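Local coordinates for protein intermedilysin (Streptococcus intermedius, PDB 5IMW) that is a secreted cholesterol-dependent cytolysin that probably lyses host cells by oligomerising on cholesterol-containing membranes and inserting as a large pore, at residues 103-108 with 131-136; 178-183 with 249-254. All blocks are in the same frame, centred on the assembly; numbering follows the deposited sequence.

Contact 1: residues 103-108 with 131-136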
loop_
_atom_site.group_PDB
_atom_site.type_symbol
_atom_site.label_atom_id
_atom_site.label_comp_id
_atom_site.label_asym_id
_atom_site.label_seq_id
_atom_site.Cartn_x
_atom_site.Cartn_y
_atom_site.Cartn_z
ATOM N N VAL A 103 5.719 21.810 -20.170
ATOM C CA VAL A 103 6.660 21.200 -19.239
ATOM C C VAL A 103 6.846 22.133 -18.052
ATOM O O VAL A 103 6.876 23.359 -18.211
ATOM C CB VAL A 103 8.016 20.898 -19.908
ATOM C CG1 VAL A 103 8.919 20.133 -18.954
ATOM C CG2 VAL A 103 7.809 20.112 -21.195
ATOM N N ASN A 104 6.980 21.549 -16.861
ATOM C CA ASN A 104 7.013 22.299 -15.612
ATOM C C ASN A 104 8.425 22.457 -15.062
ATOM O O ASN A 104 8.601 22.617 -13.848
ATOM C CB ASN A 104 6.119 21.624 -14.573
ATOM C CG ASN A 104 6.671 20.290 -14.111
ATOM O OD1 ASN A 104 7.441 19.642 -14.821
ATOM N ND2 ASN A 104 6.281 19.874 -12.914
ATOM N N LEU A 105 9.436 22.411 -15.921
ATOM C CA LEU A 105 10.799 22.612 -15.455
ATOM C C LEU A 105 10.964 24.042 -14.940
ATOM O O LEU A 105 10.367 24.973 -15.491
ATOM C CB LEU A 105 11.800 22.326 -16.574
ATOM C CG LEU A 105 12.258 20.867 -16.647
ATOM C CD1 LEU A 105 12.925 20.557 -17.975
ATOM C CD2 LEU A 105 13.206 20.560 -15.496
ATOM N N PRO A 106 11.753 24.248 -13.887
ATOM C CA PRO A 106 11.770 25.558 -13.229
ATOM C C PRO A 106 12.479 26.614 -14.059
ATOM O O PRO A 106 13.431 26.337 -14.791
ATOM C CB PRO A 106 12.521 25.285 -11.922
ATOM C CG PRO A 106 13.439 24.171 -12.258
ATOM C CD PRO A 106 12.712 23.314 -13.271
ATOM N N GLY A 107 12.003 27.851 -13.918
ATOM C CA GLY A 107 12.519 28.976 -14.658
ATOM C C GLY A 107 11.792 29.252 -15.959
ATOM O O GLY A 107 11.773 30.400 -16.410
ATOM N N LEU A 108 11.179 28.228 -16.557
ATOM C CA LEU A 108 10.577 28.329 -17.883
ATOM C C LEU A 108 9.855 29.656 -18.073
ATOM O O LEU A 108 9.023 30.055 -17.254
ATOM C CB LEU A 108 9.619 27.158 -18.106
ATOM C CG LEU A 108 10.183 26.077 -19.039
ATOM C CD1 LEU A 108 10.328 26.628 -20.444
ATOM C CD2 LEU A 108 11.516 25.517 -18.556
ATOM N N ASN A 131 14.302 17.333 -26.850
ATOM C CA ASN A 131 14.934 18.549 -27.350
ATOM C C ASN A 131 14.760 19.693 -26.356
ATOM O O ASN A 131 15.726 20.384 -26.014
ATOM C CB ASN A 131 14.358 18.922 -28.719
ATOM C CG ASN A 131 15.351 19.673 -29.592
ATOM O OD1 ASN A 131 16.232 19.069 -30.206
ATOM N ND2 ASN A 131 15.200 20.990 -29.668
ATOM N N LEU A 132 13.534 19.897 -25.867
ATOM C CA LEU A 132 13.287 20.971 -24.910
ATOM C C LEU A 132 14.130 20.790 -23.658
ATOM O O LEU A 132 14.706 21.751 -23.138
ATOM C CB LEU A 132 11.802 21.028 -24.544
ATOM C CG LEU A 132 11.457 21.981 -23.392
ATOM C CD1 LEU A 132 10.108 22.649 -23.623
ATOM C CD2 LEU A 132 11.452 21.269 -22.040
ATOM N N VAL A 133 14.192 19.563 -23.144
ATOM C CA VAL A 133 14.945 19.303 -21.920
ATOM C C VAL A 133 16.398 19.722 -22.098
ATOM O O VAL A 133 16.961 20.444 -21.268
ATOM C CB VAL A 133 14.810 17.820 -21.523
ATOM C CG1 VAL A 133 16.091 17.276 -20.902
ATOM C CG2 VAL A 133 13.647 17.656 -20.557
ATOM N N GLU A 134 17.018 19.293 -23.198
ATOM C CA GLU A 134 18.404 19.667 -23.462
ATOM C C GLU A 134 18.575 21.182 -23.460
ATOM O O GLU A 134 19.601 21.699 -23.001
ATOM C CB GLU A 134 18.851 19.067 -24.795
ATOM C CG GLU A 134 18.739 17.547 -24.845
ATOM C CD GLU A 134 18.805 16.998 -26.256
ATOM O OE1 GLU A 134 18.768 17.802 -27.210
ATOM O OE2 GLU A 134 18.893 15.761 -26.413
ATOM N N LYS A 135 17.577 21.913 -23.962
ATOM C CA LYS A 135 17.624 23.372 -23.924
ATOM C C LYS A 135 17.662 23.874 -22.486
ATOM O O LYS A 135 18.594 24.577 -22.077
ATOM C CB LYS A 135 16.415 23.957 -24.657
ATOM C CG LYS A 135 16.205 23.434 -26.076
ATOM C CD LYS A 135 16.836 24.323 -27.131
ATOM C CE LYS A 135 16.003 24.341 -28.397
ATOM N NZ LYS A 135 14.689 25.008 -28.177
ATOM N N TRP A 136 16.636 23.525 -21.703
ATOM C CA TRP A 136 16.581 23.942 -20.308
ATOM C C TRP A 136 17.858 23.581 -19.562
ATOM O O TRP A 136 18.283 24.321 -18.667
ATOM C CB TRP A 136 15.370 23.307 -19.618
ATOM C CG TRP A 136 15.353 23.528 -18.140
ATOM C CD1 TRP A 136 14.699 24.518 -17.465
ATOM C CD2 TRP A 136 16.028 22.746 -17.149
ATOM N NE1 TRP A 136 14.924 24.398 -16.115
ATOM C CE2 TRP A 136 15.740 23.319 -15.895
ATOM C CE3 TRP A 136 16.852 21.619 -17.202
ATOM C CZ2 TRP A 136 16.243 22.803 -14.706
ATOM C CZ3 TRP A 136 17.350 21.107 -16.023
ATOM C CH2 TRP A 136 17.045 21.699 -14.789
#
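Leu105 lies across one face of the indole of Trp136, and the loop around it wraps on to the ring edge. Trp136 CG is anti to the backbone N (chi1 172°), which sets the ring root against Leu105. Starting at the helix, Trp136 CB meets Leu105 CD1 at 4.0 Å, and the same methyl continues along the ring root over CG and CD2. At the pyrrole side, Trp136 CD1 lies 3.7 Å from Leu105 CB, while Leu108 CD2 approaches this carbon obliquely. Next comes NE1, the polar atom of the ring, which donates to Pro106 O at 2.8 Å with an N-H...O angle of 153°. The acceptor lies in the ring plane and the donor in the carbonyl plane, so the bond sets how the indole edge faces the loop. Farther out, Trp136 CZ2 meets Pro106 CD at 3.8 Å. The six-membered ring itself carries a CH-pi contact: Leu105 CD2 stands 3.8 Å from its centroid, only 10° off the ring normal.

One turn back on the helix, Leu132 CD2 meets Val103 CG2 tip to tip at 3.9 Å. Val133 CG2 touches Leu105 CD1 at 4.0 Å, and Tyr202 of strand 202-206 packs on both residues. Val146 touches both Pro106 and Trp136.

Leu105 to Leu108 form a type II beta turn, with Pro106 and Gly107 at its corners; Gly107 takes the positive phi of the third turn position. The arrangement is that of a Pro-Gly type II turn at the end of a sheet strand, packed against helix 122-140 and holding a helix tryptophan through a corner carbonyl.

Contact 2: residues 178-183 with 249-254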
loop_
_atom_site.group_PDB
_atom_site.type_symbol
_atom_site.label_atom_id
_atom_site.label_comp_id
_atom_site.label_asym_id
_atom_site.label_seq_id
_atom_site.Cartn_x
_atom_site.Cartn_y
_atom_site.Cartn_z
ATOM N N LEU A 178 12.501 -10.007 -8.272
ATOM C CA LEU A 178 12.398 -10.009 -6.817
ATOM C C LEU A 178 12.234 -11.417 -6.261
ATOM O O LEU A 178 12.555 -11.647 -5.091
ATOM C CB LEU A 178 11.220 -9.147 -6.352
ATOM C CG LEU A 178 11.147 -7.663 -6.734
ATOM C CD1 LEU A 178 10.792 -6.833 -5.500
ATOM C CD2 LEU A 178 12.429 -7.140 -7.364
ATOM N N ASN A 179 11.741 -12.350 -7.072
ATOM C CA ASN A 179 11.521 -13.741 -6.671
ATOM C C ASN A 179 10.937 -13.829 -5.262
ATOM O O ASN A 179 11.404 -14.584 -4.407
ATOM C CB ASN A 179 12.810 -14.561 -6.796
ATOM C CG ASN A 179 13.930 -14.068 -5.886
ATOM O OD1 ASN A 179 13.726 -13.819 -4.698
ATOM N ND2 ASN A 179 15.127 -13.938 -6.448
ATOM N N VAL A 180 9.885 -13.044 -5.030
ATOM C CA VAL A 180 9.203 -13.034 -3.741
ATOM C C VAL A 180 8.827 -14.457 -3.355
ATOM O O VAL A 180 7.815 -14.994 -3.825
ATOM C CB VAL A 180 7.960 -12.126 -3.771
ATOM C CG1 VAL A 180 7.165 -12.254 -2.476
ATOM C CG2 VAL A 180 8.369 -10.679 -3.992
ATOM N N ASP A 181 9.641 -15.079 -2.507
ATOM C CA ASP A 181 9.265 -16.351 -1.906
ATOM C C ASP A 181 7.977 -16.171 -1.119
ATOM O O ASP A 181 7.925 -15.376 -0.175
ATOM C CB ASP A 181 10.384 -16.858 -0.996
ATOM C CG ASP A 181 9.970 -18.071 -0.183
ATOM O OD1 ASP A 181 9.210 -18.911 -0.709
ATOM O OD2 ASP A 181 10.403 -18.181 0.984
ATOM N N PHE A 182 6.934 -16.906 -1.506
ATOM C CA PHE A 182 5.614 -16.723 -0.924
ATOM C C PHE A 182 5.127 -17.908 -0.104
ATOM O O PHE A 182 4.122 -17.774 0.605
ATOM C CB PHE A 182 4.589 -16.424 -2.023
ATOM C CG PHE A 182 3.846 -15.150 -1.800
ATOM C CD1 PHE A 182 2.889 -15.067 -0.807
ATOM C CD2 PHE A 182 4.116 -14.028 -2.564
ATOM C CE1 PHE A 182 2.210 -13.898 -0.585
ATOM C CE2 PHE A 182 3.436 -12.852 -2.346
ATOM C CZ PHE A 182 2.482 -12.788 -1.353
ATOM N N SER A 183 5.801 -19.056 -0.174
ATOM C CA SER A 183 5.367 -20.203 0.613
ATOM C C SER A 183 5.484 -19.922 2.105
ATOM O O SER A 183 4.612 -20.314 2.888
ATOM C CB SER A 183 6.185 -21.438 0.238
ATOM O OG SER A 183 7.541 -21.284 0.618
ATOM N N TYR A 249 11.041 -0.616 -7.388
ATOM C CA TYR A 249 10.325 -1.573 -6.557
ATOM C C TYR A 249 11.337 -2.280 -5.665
ATOM O O TYR A 249 12.375 -2.747 -6.146
ATOM C CB TYR A 249 9.571 -2.592 -7.415
ATOM C CG TYR A 249 8.351 -2.047 -8.133
ATOM C CD1 TYR A 249 7.389 -1.308 -7.454
ATOM C CD2 TYR A 249 8.162 -2.277 -9.489
ATOM C CE1 TYR A 249 6.273 -0.813 -8.107
ATOM C CE2 TYR A 249 7.048 -1.784 -10.152
ATOM C CZ TYR A 249 6.108 -1.052 -9.455
ATOM O OH TYR A 249 4.999 -0.558 -10.107
ATOM N N VAL A 250 11.040 -2.347 -4.368
ATOM C CA VAL A 250 11.940 -2.949 -3.394
ATOM C C VAL A 250 11.152 -3.907 -2.513
ATOM O O VAL A 250 9.970 -3.692 -2.230
ATOM C CB VAL A 250 12.644 -1.885 -2.526
ATOM C CG1 VAL A 250 13.750 -2.527 -1.694
ATOM C CG2 VAL A 250 13.194 -0.759 -3.394
ATOM N N LYS A 251 11.822 -4.973 -2.078
ATOM C CA LYS A 251 11.254 -5.957 -1.169
ATOM C C LYS A 251 11.995 -5.947 0.165
ATOM O O LYS A 251 13.206 -5.718 0.224
ATOM C CB LYS A 251 11.305 -7.363 -1.785
ATOM C CG LYS A 251 11.897 -8.457 -0.887
ATOM C CD LYS A 251 11.631 -9.847 -1.439
ATOM C CE LYS A 251 12.622 -10.251 -2.512
ATOM N NZ LYS A 251 12.377 -11.653 -2.959
ATOM N N PHE A 252 11.247 -6.207 1.236
ATOM C CA PHE A 252 11.798 -6.377 2.575
ATOM C C PHE A 252 11.374 -7.738 3.106
ATOM O O PHE A 252 10.183 -8.064 3.096
ATOM C CB PHE A 252 11.317 -5.270 3.521
ATOM C CG PHE A 252 11.590 -3.878 3.023
ATOM C CD1 PHE A 252 12.838 -3.304 3.190
ATOM C CD2 PHE A 252 10.600 -3.140 2.391
ATOM C CE1 PHE A 252 13.097 -2.025 2.736
ATOM C CE2 PHE A 252 10.854 -1.857 1.935
ATOM C CZ PHE A 252 12.103 -1.301 2.109
ATOM N N GLU A 253 12.344 -8.528 3.566
ATOM C CA GLU A 253 12.095 -9.864 4.105
ATOM C C GLU A 253 12.516 -9.874 5.570
ATOM O O GLU A 253 13.710 -9.776 5.876
ATOM C CB GLU A 253 12.849 -10.931 3.309
ATOM C CG GLU A 253 12.302 -11.165 1.912
ATOM C CD GLU A 253 13.028 -12.281 1.182
ATOM O OE1 GLU A 253 14.223 -12.504 1.470
ATOM O OE2 GLU A 253 12.400 -12.940 0.326
ATOM N N THR A 254 11.542 -10.005 6.469
ATOM C CA THR A 254 11.769 -9.901 7.903
ATOM C C THR A 254 11.295 -11.167 8.608
ATOM O O THR A 254 10.423 -11.885 8.110
ATOM C CB THR A 254 11.039 -8.680 8.488
ATOM O OG1 THR A 254 11.186 -7.563 7.601
ATOM C CG2 THR A 254 11.606 -8.307 9.850
#
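Leu178 and Lys251 run alongside each other, pointing opposite ways, and their aliphatic overlap is the buried half of the contact. Leu178 CD1 comes within 3.8 Å of Lys251 CB, with Val292 of the adjoining strand beside the leucine. Val180 CG2 adds a looser touch on Lys251 CD at 4.2 Å, its side chain also resting on Ile194.

Toward the loop the packing gives way to polar groups and to solvent around the exposed Asn179. The lysine bends at chi3 (82°), where CE leaves the line of the chain. Lys251 NZ is modelled too close to Leu178 O, so its hydrogen bond to Asn179 OD1 (3.1 Å) and its salt bridge to Glu253 OE2 are doubtful in detail. Asp181 OD2 hydrogen-bonds Ser184 OG, and its OD1 makes a weak capping bond to Ser183 N at the turn leading into the following helix.

Lys251 and Glu253 start out toward this loop, as does Tyr249, whose ring then turns off to Phe167 and Phe171; Val250 and Phe252 touch Leu312 of helix 310-318. Such a sheet covered by short helices is characteristic of domain 3 of soluble cholesterol-dependent cytolysins, where, as in relatives, the segment before strand 191-200 probably refolds into a transmembrane hairpin.

Contact 1 closes before contact 2 opens, and both belong to the part of the chain that precedes the C-terminal beta sandwich. Their centres are 38 Å apart and their nearest atoms about 21 Å. Contact 1 sets helix 122-140 against the end of strand 99-103 in a seven-strand antiparallel sheet; contact 2 covers strand 246-254 in a five-strand one. The chain runs directly between the sheets twice, from strand 191-200 to 202-206 and from 236-244 to 246-254. In relatives the short edge strand leaves the second sheet during pore formation; here the disulfide Cys290-Cys305 ties strands 288-294 and 304-305, consistent with a toxin held before that change.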